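Local coordinates for lipase, class 3 (Penicillium roqueforti FM164, PDB 6L7N), which probably hydrolyses ester bonds of acylglycerols as a fungal class 3 lipase of the alpha/beta-hydrolase fold, at residues A19-A22 / D26-T29; V53-S58 / L129-S134; R89-D94 / L112-S117; L155-L160 / A168-Y173. All coordinates share one frame; numbering follows the deposited sequence.

Interaction 1: residues A19-A22 / D26-T29; sequences AAAA and DDYT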
loop_
_atom_site.group_PDB
_atom_site.type_symbol
_atom_site.label_atom_id
_atom_site.label_comp_id
_atom_site.label_asym_id
_atom_site.label_seq_id
_atom_site.Cartn_x
_atom_site.Cartn_y
_atom_site.Cartn_z
ATOM N N ALA A 19 5.371 4.526 -3.473
ATOM C CA ALA A 19 5.447 3.073 -3.534
ATOM C C ALA A 19 6.511 2.636 -4.528
ATOM O O ALA A 19 7.277 1.708 -4.262
ATOM C CB ALA A 19 4.085 2.486 -3.904
ATOM N N ALA A 20 6.588 3.315 -5.670
ATOM C CA ALA A 20 7.606 2.974 -6.662
ATOM C C ALA A 20 9.008 3.162 -6.091
ATOM O O ALA A 20 9.907 2.354 -6.338
ATOM C CB ALA A 20 7.418 3.819 -7.926
ATOM N N ALA A 21 9.214 4.227 -5.326
ATOM C CA ALA A 21 10.529 4.438 -4.730
ATOM C C ALA A 21 10.856 3.349 -3.715
ATOM O O ALA A 21 12.021 2.962 -3.576
ATOM C CB ALA A 21 10.589 5.820 -4.082
ATOM N N ALA A 22 9.841 2.827 -3.021
ATOM C CA ALA A 22 10.080 1.784 -2.030
ATOM C C ALA A 22 10.792 0.563 -2.604
ATOM O O ALA A 22 11.402 -0.197 -1.848
ATOM C CB ALA A 22 8.763 1.311 -1.399
ATOM N N ASP A 26 18.524 1.657 -3.207
ATOM C CA ASP A 26 19.160 2.957 -3.002
ATOM C C ASP A 26 18.336 3.855 -2.091
ATOM O O ASP A 26 18.890 4.727 -1.420
ATOM C CB ASP A 26 19.361 3.657 -4.335
ATOM C CG ASP A 26 19.768 2.707 -5.418
ATOM O OD1 ASP A 26 20.616 1.828 -5.137
ATOM O OD2 ASP A 26 19.242 2.816 -6.556
ATOM N N ASP A 27 17.020 3.687 -2.079
ATOM C CA ASP A 27 16.204 4.576 -1.260
ATOM C C ASP A 27 16.015 4.037 0.154
ATOM O O ASP A 27 16.085 4.804 1.119
ATOM C CB ASP A 27 14.840 4.812 -1.915
ATOM C CG ASP A 27 14.921 5.718 -3.138
ATOM O OD1 ASP A 27 15.613 6.764 -3.088
ATOM O OD2 ASP A 27 14.299 5.368 -4.154
ATOM N N TYR A 28 15.806 2.735 0.315
ATOM C CA TYR A 28 15.574 2.236 1.661
ATOM C C TYR A 28 16.860 1.898 2.406
ATOM O O TYR A 28 16.798 1.505 3.574
ATOM C CB TYR A 28 14.606 1.038 1.648
ATOM C CG TYR A 28 15.005 -0.219 0.901
ATOM C CD1 TYR A 28 15.976 -1.074 1.401
ATOM C CD2 TYR A 28 14.347 -0.587 -0.270
ATOM C CE1 TYR A 28 16.312 -2.250 0.730
ATOM C CE2 TYR A 28 14.679 -1.763 -0.952
ATOM C CZ TYR A 28 15.662 -2.586 -0.446
ATOM O OH TYR A 28 15.990 -3.757 -1.100
ATOM N N THR A 29 18.024 2.087 1.787
ATOM C CA THR A 29 19.285 2.092 2.514
ATOM C C THR A 29 19.938 3.462 2.491
ATOM O O THR A 29 21.126 3.578 2.813
ATOM C CB THR A 29 20.261 1.065 1.941
ATOM O OG1 THR A 29 20.710 1.515 0.657
ATOM C CG2 THR A 29 19.602 -0.305 1.817
#
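In the N-terminal region of this lipase, helix 6-22 gives way to the short helix 25-28, and at this corner Ala21 and Ala22 meet Asp27 and Tyr28. The two helical pieces keep their CA atoms apart, with Ala21 CA 6.7 Å from Asp27 CA, and no hydrogen bond links them directly. Asp27 points its CB toward the longer helix, and its chi1 of -73°, with CG anti to the carbonyl carbon, lays the carboxylate alongside Ala21. There Asp27 OD2 lies 3.7 Å from Ala21 CB and 3.4 Å from Ala21 O; both oxygens are acceptors, so this is proximity and not a bond. The other carboxylate oxygen, OD1, is held by the backbone N-H of Ser37. Tyr28 has its CG between the backbone N and the carbonyl carbon (chi1 62°), and the ring is thereby brought edge-on to Ala22, whose O sits near the ring plane 3.4 Å from Tyr28 CD2. Alanine suits both helix positions because its short side chain lets the sheet come close: Ala21 rests on Phe68, and Ala22 on Ser81 and Arg83 of strand 77-83. Chemically, the weakly positive ring edge is a tolerable neighbour for a carbonyl oxygen, whereas the two facing acceptors would probably repel one another slightly, and the bond from Ser37 N to Asp27 OD1 probably keeps the carboxylate in place.

Interaction 2: residues V53-S58 / L129-S134; sequences VFYDFS and LKEAVS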
loop_
_atom_site.group_PDB
_atom_site.type_symbol
_atom_site.label_atom_id
_atom_site.label_comp_id
_atom_site.label_asym_id
_atom_site.label_seq_id
_atom_site.Cartn_x
_atom_site.Cartn_y
_atom_site.Cartn_z
ATOM N N VAL A 53 14.767 11.422 2.752
ATOM C CA VAL A 53 14.548 10.298 3.659
ATOM C C VAL A 53 14.840 10.718 5.096
ATOM O O VAL A 53 15.953 11.170 5.404
ATOM C CB VAL A 53 15.421 9.098 3.261
ATOM C CG1 VAL A 53 15.348 8.025 4.344
ATOM C CG2 VAL A 53 14.969 8.552 1.930
ATOM N N PHE A 54 13.851 10.525 5.993
ATOM C CA PHE A 54 14.108 10.687 7.420
ATOM C C PHE A 54 14.654 9.439 8.068
ATOM O O PHE A 54 15.576 9.511 8.895
ATOM C CB PHE A 54 12.833 11.071 8.135
ATOM C CG PHE A 54 12.666 12.507 8.249
ATOM C CD1 PHE A 54 13.183 13.189 9.309
ATOM C CD2 PHE A 54 12.007 13.210 7.310
ATOM C CE1 PHE A 54 13.028 14.579 9.407
ATOM C CE2 PHE A 54 11.854 14.610 7.419
ATOM C CZ PHE A 54 12.391 15.275 8.455
ATOM N N TYR A 55 14.044 8.309 7.744
ATOM C CA TYR A 55 14.459 7.036 8.294
ATOM C C TYR A 55 14.221 5.996 7.223
ATOM O O TYR A 55 13.402 6.198 6.334
ATOM C CB TYR A 55 13.667 6.656 9.553
ATOM C CG TYR A 55 13.806 7.616 10.715
ATOM C CD1 TYR A 55 14.944 7.605 11.515
ATOM C CD2 TYR A 55 12.797 8.519 11.022
ATOM C CE1 TYR A 55 15.075 8.462 12.580
ATOM C CE2 TYR A 55 12.927 9.397 12.088
ATOM C CZ TYR A 55 14.064 9.359 12.866
ATOM O OH TYR A 55 14.210 10.222 13.935
ATOM N N ASP A 56 14.941 4.884 7.303
ATOM C CA ASP A 56 14.615 3.780 6.415
ATOM C C ASP A 56 14.973 2.461 7.074
ATOM O O ASP A 56 15.659 2.404 8.101
ATOM C CB ASP A 56 15.298 3.900 5.048
ATOM C CG ASP A 56 16.745 4.280 5.145
ATOM O OD1 ASP A 56 17.446 3.803 6.075
ATOM O OD2 ASP A 56 17.173 5.066 4.263
ATOM N N PHE A 57 14.484 1.393 6.455
ATOM C CA PHE A 57 14.671 0.053 6.982
ATOM C C PHE A 57 14.753 -0.914 5.808
ATOM O O PHE A 57 13.956 -0.831 4.872
ATOM C CB PHE A 57 13.549 -0.316 7.962
ATOM C CG PHE A 57 12.156 0.044 7.491
ATOM C CD1 PHE A 57 11.665 1.333 7.638
ATOM C CD2 PHE A 57 11.330 -0.923 6.947
ATOM C CE1 PHE A 57 10.386 1.658 7.221
ATOM C CE2 PHE A 57 10.047 -0.609 6.532
ATOM C CZ PHE A 57 9.576 0.688 6.669
ATOM N N SER A 58 15.741 -1.802 5.843
ATOM C CA SER A 58 16.112 -2.586 4.676
ATOM C C SER A 58 15.646 -4.024 4.826
ATOM O O SER A 58 15.512 -4.538 5.941
ATOM C CB SER A 58 17.632 -2.570 4.462
ATOM O OG SER A 58 18.003 -3.360 3.345
ATOM N N LEU A 129 8.272 8.053 13.857
ATOM C CA LEU A 129 7.185 8.908 13.418
ATOM C C LEU A 129 6.914 9.994 14.442
ATOM O O LEU A 129 6.629 11.136 14.076
ATOM C CB LEU A 129 5.932 8.076 13.173
ATOM C CG LEU A 129 5.898 7.347 11.839
ATOM C CD1 LEU A 129 4.644 6.471 11.799
ATOM C CD2 LEU A 129 5.909 8.352 10.691
ATOM N N LYS A 130 6.984 9.660 15.730
ATOM C CA LYS A 130 6.768 10.700 16.729
ATOM C C LYS A 130 7.765 11.830 16.527
ATOM O O LYS A 130 7.392 13.016 16.514
ATOM C CB LYS A 130 6.867 10.127 18.143
ATOM C CG LYS A 130 6.635 11.171 19.234
ATOM C CD LYS A 130 6.619 10.545 20.612
ATOM C CE LYS A 130 6.412 11.608 21.689
ATOM N NZ LYS A 130 6.655 11.048 23.047
ATOM N N GLU A 131 9.025 11.470 16.270
ATOM C CA GLU A 131 10.043 12.493 16.030
ATOM C C GLU A 131 9.739 13.327 14.786
ATOM O O GLU A 131 9.761 14.567 14.825
ATOM C CB GLU A 131 11.409 11.831 15.901
ATOM C CG GLU A 131 12.268 11.966 17.111
ATOM C CD GLU A 131 13.644 11.421 16.855
ATOM O OE1 GLU A 131 14.365 12.006 16.023
ATOM O OE2 GLU A 131 13.979 10.381 17.448
ATOM N N ALA A 132 9.462 12.664 13.661
ATOM C CA ALA A 132 9.311 13.391 12.404
ATOM C C ALA A 132 8.039 14.240 12.392
ATOM O O ALA A 132 8.026 15.356 11.852
ATOM C CB ALA A 132 9.341 12.411 11.231
ATOM N N VAL A 133 6.963 13.750 13.005
ATOM C CA VAL A 133 5.737 14.539 13.038
ATOM C C VAL A 133 5.903 15.721 13.974
ATOM O O VAL A 133 5.418 16.823 13.693
ATOM C CB VAL A 133 4.536 13.661 13.436
ATOM C CG1 VAL A 133 3.321 14.533 13.721
ATOM C CG2 VAL A 133 4.234 12.705 12.321
ATOM N N SER A 134 6.606 15.525 15.092
ATOM C CA SER A 134 6.907 16.664 15.951
ATOM C C SER A 134 7.703 17.715 15.197
ATOM O O SER A 134 7.486 18.917 15.388
ATOM C CB SER A 134 7.668 16.205 17.192
ATOM O OG SER A 134 8.336 17.294 17.799
#
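Tyr55 and Phe54, adjacent on the edge strand 52-57 of the central sheet, reach across to Glu131 and Ala132 on helix 112-135. The polar part of the contact is one close pair: Tyr55 OH lies 2.8 Å from Glu131 OE1, but the angle is too poor for it to count as a hydrogen bond. The side chains cross at about a right angle, with ring and carboxylate planes 85° apart, and OE1 stands near the plane of the phenol ring, beyond its hydroxyl end. Glutamate can get there because its chain runs extended beyond CG. The apolar part is looser: Ala132 CB sits over one face of the Phe54 ring, 4.4 Å from Phe54 CD1, the small methyl offering a flat aromatic group a low surface to lie against. Backbone geometry explains why two neighbours both point at the helix. A classic beta bulge sets Phe54 and Tyr55 together opposite Ile69 of strand 66-72, and the regular alternation of sides is interrupted. The chemistry is thus graded, with carbon packing beside buried Ala132 and polar atoms at exposed Glu131, where solvent can probably share in satisfying the carboxylate.

Interaction 3: residues R89-D94 / L112-S117; sequences RNWVSD and LGFWGS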
loop_
_atom_site.group_PDB
_atom_site.type_symbol
_atom_site.label_atom_id
_atom_site.label_comp_id
_atom_site.label_asym_id
_atom_site.label_seq_id
_atom_site.Cartn_x
_atom_site.Cartn_y
_atom_site.Cartn_z
ATOM N N ARG A 89 4.745 -13.824 -7.331
ATOM C CA ARG A 89 4.179 -14.935 -8.096
ATOM C C ARG A 89 4.099 -16.204 -7.251
ATOM O O ARG A 89 3.093 -16.932 -7.293
ATOM C CB ARG A 89 4.997 -15.189 -9.366
ATOM C CG ARG A 89 4.408 -16.309 -10.253
ATOM C CD ARG A 89 5.288 -16.599 -11.472
ATOM N NE ARG A 89 5.515 -15.391 -12.254
ATOM C CZ ARG A 89 4.741 -14.989 -13.258
ATOM N NH1 ARG A 89 5.028 -13.872 -13.901
ATOM N NH2 ARG A 89 3.685 -15.705 -13.625
ATOM N N ASN A 90 5.142 -16.486 -6.466
ATOM C CA ASN A 90 5.111 -17.690 -5.637
ATOM C C ASN A 90 4.056 -17.585 -4.553
ATOM O O ASN A 90 3.474 -18.600 -4.156
ATOM C CB ASN A 90 6.479 -17.949 -5.012
ATOM C CG ASN A 90 7.485 -18.390 -6.035
ATOM O OD1 ASN A 90 7.239 -18.270 -7.235
ATOM N ND2 ASN A 90 8.625 -18.889 -5.581
ATOM N N TRP A 91 3.799 -16.365 -4.081
ATOM C CA TRP A 91 2.743 -16.124 -3.108
ATOM C C TRP A 91 1.376 -16.435 -3.708
ATOM O O TRP A 91 0.572 -17.152 -3.107
ATOM C CB TRP A 91 2.849 -14.662 -2.626
ATOM C CG TRP A 91 1.890 -14.231 -1.564
ATOM C CD1 TRP A 91 2.069 -14.295 -0.212
ATOM C CD2 TRP A 91 0.611 -13.637 -1.776
ATOM N NE1 TRP A 91 0.959 -13.788 0.438
ATOM C CE2 TRP A 91 0.051 -13.374 -0.502
ATOM C CE3 TRP A 91 -0.117 -13.292 -2.921
ATOM C CZ2 TRP A 91 -1.210 -12.798 -0.343
ATOM C CZ3 TRP A 91 -1.369 -12.710 -2.764
ATOM C CH2 TRP A 91 -1.899 -12.463 -1.482
ATOM N N VAL A 92 1.112 -15.939 -4.919
ATOM C CA VAL A 92 -0.142 -16.272 -5.602
ATOM C C VAL A 92 -0.268 -17.782 -5.775
ATOM O O VAL A 92 -1.314 -18.382 -5.493
ATOM C CB VAL A 92 -0.218 -15.552 -6.962
ATOM C CG1 VAL A 92 -1.401 -16.070 -7.791
ATOM C CG2 VAL A 92 -0.289 -14.037 -6.768
ATOM N N SER A 93 0.807 -18.422 -6.221
ATOM C CA SER A 93 0.689 -19.808 -6.640
ATOM C C SER A 93 0.642 -20.778 -5.468
ATOM O O SER A 93 0.023 -21.840 -5.589
ATOM C CB SER A 93 1.836 -20.165 -7.586
ATOM O OG SER A 93 3.091 -19.819 -7.032
ATOM N N ASP A 94 1.248 -20.442 -4.324
ATOM C CA ASP A 94 1.429 -21.449 -3.292
ATOM C C ASP A 94 1.302 -20.939 -1.867
ATOM O O ASP A 94 1.390 -21.751 -0.939
ATOM C CB ASP A 94 2.807 -22.129 -3.445
ATOM C CG ASP A 94 2.840 -23.117 -4.585
ATOM O OD1 ASP A 94 2.201 -24.176 -4.463
ATOM O OD2 ASP A 94 3.497 -22.837 -5.605
ATOM N N LEU A 112 -1.792 -13.463 9.229
ATOM C CA LEU A 112 -0.647 -13.566 10.133
ATOM C C LEU A 112 0.642 -13.048 9.497
ATOM O O LEU A 112 1.455 -12.403 10.170
ATOM C CB LEU A 112 -0.469 -15.018 10.570
ATOM C CG LEU A 112 0.805 -15.301 11.378
ATOM C CD1 LEU A 112 0.777 -14.520 12.695
ATOM C CD2 LEU A 112 0.974 -16.793 11.604
ATOM N N GLY A 113 0.876 -13.363 8.222
ATOM C CA GLY A 113 2.127 -12.940 7.597
ATOM C C GLY A 113 2.265 -11.433 7.560
ATOM O O GLY A 113 3.298 -10.869 7.949
ATOM N N PHE A 114 1.210 -10.753 7.110
ATOM C CA PHE A 114 1.271 -9.301 6.979
ATOM C C PHE A 114 1.369 -8.634 8.347
ATOM O O PHE A 114 2.182 -7.721 8.553
ATOM C CB PHE A 114 0.041 -8.794 6.224
ATOM C CG PHE A 114 -0.143 -9.410 4.863
ATOM C CD1 PHE A 114 0.955 -9.694 4.053
ATOM C CD2 PHE A 114 -1.412 -9.666 4.374
ATOM C CE1 PHE A 114 0.780 -10.244 2.791
ATOM C CE2 PHE A 114 -1.592 -10.222 3.103
ATOM C CZ PHE A 114 -0.490 -10.518 2.318
ATOM N N TRP A 115 0.518 -9.060 9.292
ATOM C CA TRP A 115 0.578 -8.493 10.634
ATOM C C TRP A 115 1.951 -8.706 11.244
ATOM O O TRP A 115 2.493 -7.807 11.889
ATOM C CB TRP A 115 -0.494 -9.117 11.531
ATOM C CG TRP A 115 -0.478 -8.526 12.889
ATOM C CD1 TRP A 115 -0.083 -9.127 14.056
ATOM C CD2 TRP A 115 -0.834 -7.191 13.224
ATOM N NE1 TRP A 115 -0.204 -8.244 15.105
ATOM C CE2 TRP A 115 -0.645 -7.042 14.611
ATOM C CE3 TRP A 115 -1.300 -6.099 12.485
ATOM C CZ2 TRP A 115 -0.903 -5.845 15.267
ATOM C CZ3 TRP A 115 -1.565 -4.916 13.146
ATOM C CH2 TRP A 115 -1.359 -4.802 14.524
ATOM N N GLY A 116 2.514 -9.902 11.068
ATOM C CA GLY A 116 3.847 -10.167 11.584
ATOM C C GLY A 116 4.891 -9.236 11.004
ATOM O O GLY A 116 5.792 -8.771 11.716
ATOM N N SER A 117 4.784 -8.943 9.700
ATOM C CA SER A 117 5.746 -8.028 9.092
ATOM C C SER A 117 5.623 -6.628 9.694
ATOM O O SER A 117 6.630 -5.938 9.889
ATOM C CB SER A 117 5.560 -7.990 7.575
ATOM O OG SER A 117 5.724 -9.287 7.018
#
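Two helical segments face each other at a distance here, their nearest CA atoms, those of Trp91 and Gly113, lying 11.2 Å apart, so that long aromatic side chains must bridge the gap. By its sequence and place, helix 88-94 probably corresponds to the lid helix of fungal class 3 lipases, which in relatives moves to uncover the active site; helix 112-135 belongs to the body of the fold. Trp91 holds its CG anti to the backbone N (chi1 -177°), which throws the indole outward from the helix. Phe114 comes from the opposite direction, and the pair meets through a single atom of the phenyl ring: Phe114 CZ approaches Trp91 CZ2 at 3.6 Å and Trp91 NE1 at 4.0 Å. Trp91 CZ2 lies at the edge of the Phe114 ring, near its plane, while the planes are inclined by 35° and the centroid of the indole five-membered ring is 6.0 Å from that of the phenyl. This oblique meeting is apolar packing without a hydrogen bond. Large aromatics suit both places: Trp91 also touches Leu148 and Phe97, and Phe114 lies against Ala151 and Leu155 of helix 148-161. Within the presumed lid helix, the side chain of Ser93 turns back on its own backbone: Arg89 O accepts from both Ser93 N and Ser93 OG, the hydroxyl lying 2.9 Å from Arg89 O and tilted 27° from the carbonyl plane.

Interaction 4: residues L155-L160 / A168-Y173; sequences LAVADL and AKLYAY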
loop_
_atom_site.group_PDB
_atom_site.type_symbol
_atom_site.label_atom_id
_atom_site.label_comp_id
_atom_site.label_asym_id
_atom_site.label_seq_id
_atom_site.Cartn_x
_atom_site.Cartn_y
_atom_site.Cartn_z
ATOM N N LEU A 155 -2.289 -2.533 7.313
ATOM C CA LEU A 155 -2.364 -2.853 8.734
ATOM C C LEU A 155 -1.621 -1.806 9.532
ATOM O O LEU A 155 -2.089 -1.381 10.598
ATOM C CB LEU A 155 -1.816 -4.253 9.020
ATOM C CG LEU A 155 -2.677 -5.356 8.392
ATOM C CD1 LEU A 155 -1.936 -6.673 8.350
ATOM C CD2 LEU A 155 -3.974 -5.507 9.200
ATOM N N ALA A 156 -0.523 -1.290 8.973
ATOM C CA ALA A 156 0.206 -0.260 9.692
ATOM C C ALA A 156 -0.681 0.958 9.887
ATOM O O ALA A 156 -0.821 1.462 11.014
ATOM C CB ALA A 156 1.493 0.101 8.948
ATOM N N VAL A 157 -1.364 1.387 8.815
ATOM C CA VAL A 157 -2.230 2.554 8.945
ATOM C C VAL A 157 -3.248 2.304 10.033
ATOM O O VAL A 157 -3.435 3.127 10.939
ATOM C CB VAL A 157 -2.952 2.878 7.631
ATOM C CG1 VAL A 157 -3.675 4.196 7.777
ATOM C CG2 VAL A 157 -2.034 2.974 6.545
ATOM N N ALA A 158 -3.908 1.146 9.971
ATOM C CA ALA A 158 -5.027 0.944 10.883
ATOM C C ALA A 158 -4.524 0.997 12.313
ATOM O O ALA A 158 -5.120 1.657 13.178
ATOM C CB ALA A 158 -5.716 -0.393 10.583
ATOM N N ASP A 159 -3.350 0.405 12.537
ATOM C CA ASP A 159 -2.786 0.348 13.874
ATOM C C ASP A 159 -2.379 1.738 14.321
ATOM O O ASP A 159 -2.716 2.173 15.431
ATOM C CB ASP A 159 -1.591 -0.599 13.865
ATOM C CG ASP A 159 -1.065 -0.901 15.249
ATOM O OD1 ASP A 159 -1.766 -0.667 16.260
ATOM O OD2 ASP A 159 0.072 -1.391 15.308
ATOM N N LEU A 160 -1.700 2.474 13.430
ATOM C CA LEU A 160 -1.258 3.816 13.788
ATOM C C LEU A 160 -2.437 4.731 14.048
ATOM O O LEU A 160 -2.311 5.703 14.806
ATOM C CB LEU A 160 -0.378 4.399 12.689
ATOM C CG LEU A 160 0.978 3.705 12.573
ATOM C CD1 LEU A 160 1.707 4.153 11.311
ATOM C CD2 LEU A 160 1.824 3.950 13.834
ATOM N N ALA A 168 -4.339 9.480 9.667
ATOM C CA ALA A 168 -3.411 8.902 8.708
ATOM C C ALA A 168 -4.151 8.486 7.440
ATOM O O ALA A 168 -5.237 7.901 7.504
ATOM C CB ALA A 168 -2.710 7.686 9.329
ATOM N N LYS A 169 -3.576 8.822 6.284
ATOM C CA LYS A 169 -4.106 8.386 4.999
ATOM C C LYS A 169 -3.454 7.076 4.580
ATOM O O LYS A 169 -2.296 6.804 4.903
ATOM C CB LYS A 169 -3.882 9.444 3.914
ATOM C CG LYS A 169 -3.886 10.880 4.415
ATOM C CD LYS A 169 -5.256 11.307 4.932
ATOM C CE LYS A 169 -5.250 12.814 5.211
ATOM N NZ LYS A 169 -6.030 13.169 6.409
ATOM N N LEU A 170 -4.204 6.263 3.837
ATOM C CA LEU A 170 -3.698 4.994 3.327
ATOM C C LEU A 170 -3.876 4.962 1.816
ATOM O O LEU A 170 -4.984 5.193 1.313
ATOM C CB LEU A 170 -4.416 3.812 3.975
ATOM C CG LEU A 170 -4.235 2.477 3.257
ATOM C CD1 LEU A 170 -2.804 1.944 3.399
ATOM C CD2 LEU A 170 -5.273 1.481 3.788
ATOM N N TYR A 171 -2.778 4.724 1.097
ATOM C CA TYR A 171 -2.791 4.494 -0.351
ATOM C C TYR A 171 -2.215 3.105 -0.579
ATOM O O TYR A 171 -0.999 2.896 -0.468
ATOM C CB TYR A 171 -2.000 5.563 -1.102
ATOM C CG TYR A 171 -2.707 6.891 -1.097
ATOM C CD1 TYR A 171 -2.517 7.795 -0.061
ATOM C CD2 TYR A 171 -3.565 7.241 -2.129
ATOM C CE1 TYR A 171 -3.168 9.002 -0.052
ATOM C CE2 TYR A 171 -4.210 8.456 -2.131
ATOM C CZ TYR A 171 -4.012 9.327 -1.086
ATOM O OH TYR A 171 -4.663 10.544 -1.074
ATOM N N ALA A 172 -3.108 2.154 -0.870
ATOM C CA ALA A 172 -2.762 0.739 -0.923
ATOM C C ALA A 172 -2.985 0.269 -2.355
ATOM O O ALA A 172 -4.118 -0.021 -2.750
ATOM C CB ALA A 172 -3.593 -0.059 0.083
ATOM N N TYR A 173 -1.917 0.224 -3.148
ATOM C CA TYR A 173 -2.032 -0.150 -4.549
ATOM C C TYR A 173 -1.855 -1.656 -4.680
ATOM O O TYR A 173 -0.859 -2.210 -4.207
ATOM C CB TYR A 173 -0.992 0.593 -5.391
ATOM C CG TYR A 173 -1.161 2.098 -5.323
ATOM C CD1 TYR A 173 -0.627 2.828 -4.275
ATOM C CD2 TYR A 173 -1.883 2.771 -6.299
ATOM C CE1 TYR A 173 -0.804 4.227 -4.204
ATOM C CE2 TYR A 173 -2.060 4.149 -6.247
ATOM C CZ TYR A 173 -1.522 4.871 -5.197
ATOM O OH TYR A 173 -1.705 6.253 -5.145
#
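Val157 places CG1 anti to its backbone N (chi1 -172°) and CG2 anti to its carbonyl carbon, and Leu170 answers with CG anti to its own N (chi1 164°); together these rotations set the valine fork against the leucine branch. The setting is a beta-alpha-beta crossover of the alpha/beta-hydrolase fold, in which helix 148-161 connects strand 140-146 to strand 169-173 and packs on the sheet between them. Val157 CA is 6.3 Å from Leu170 CA, a close approach for a helix on a strand. Both methyls of the fork are engaged. Val157 CG1 meets Ala168 CB at 3.9 Å, lies 4.1 Å from Lys169 O and also reaches Leu170 CB, while Val157 CG2 bears on Leu170, 3.6 Å from Leu170 CB. A beta-branched valine suits the place, since it is compact enough for this spacing yet covers two neighbours at once, and it also touches Val143 of the adjoining strand. Ala168, just ahead of the strand, has only a methyl to fit against CG1. Leu170 is longer and also touches Ala153, Thr154 and Arg161 of helix 148-161. Cutting the side chain of Val157 back to an alanine here would probably open a gap between helix and sheet, leaving the Ala168 methyl and the Leu170 branch without their common neighbour. Every contact across the segments is apolar or carbon against a carbonyl oxygen, and the packing is tightest where Val157 CG2 presses on Leu170 CD1, at 3.4 Å.

Interactions 1, 2 and 4 border the central sheet; interaction 3 joins two helices. Interactions 1 and 2 meet at the sheet's edge, where Tyr28 O is 3.2 Å from Asp56 CB. Interactions 2 and 4 are joined by Leu129 CD1 and Leu160 CD1, 3.8 Å apart, and interactions 3 and 4 by Phe114 CB and Leu155 CD1 at 3.6 Å. Helix 112-135 serves interactions 2 and 3 at separate places, their centres 26 Å apart, and packs on helix 148-161 of interaction 4. That helix follows the probable nucleophile elbow at Ser147, which would act with His261 and Asp201. Ala22, Trp91 and Leu170 lie near the elbow, Trp91 also near the probable triad, touching neither.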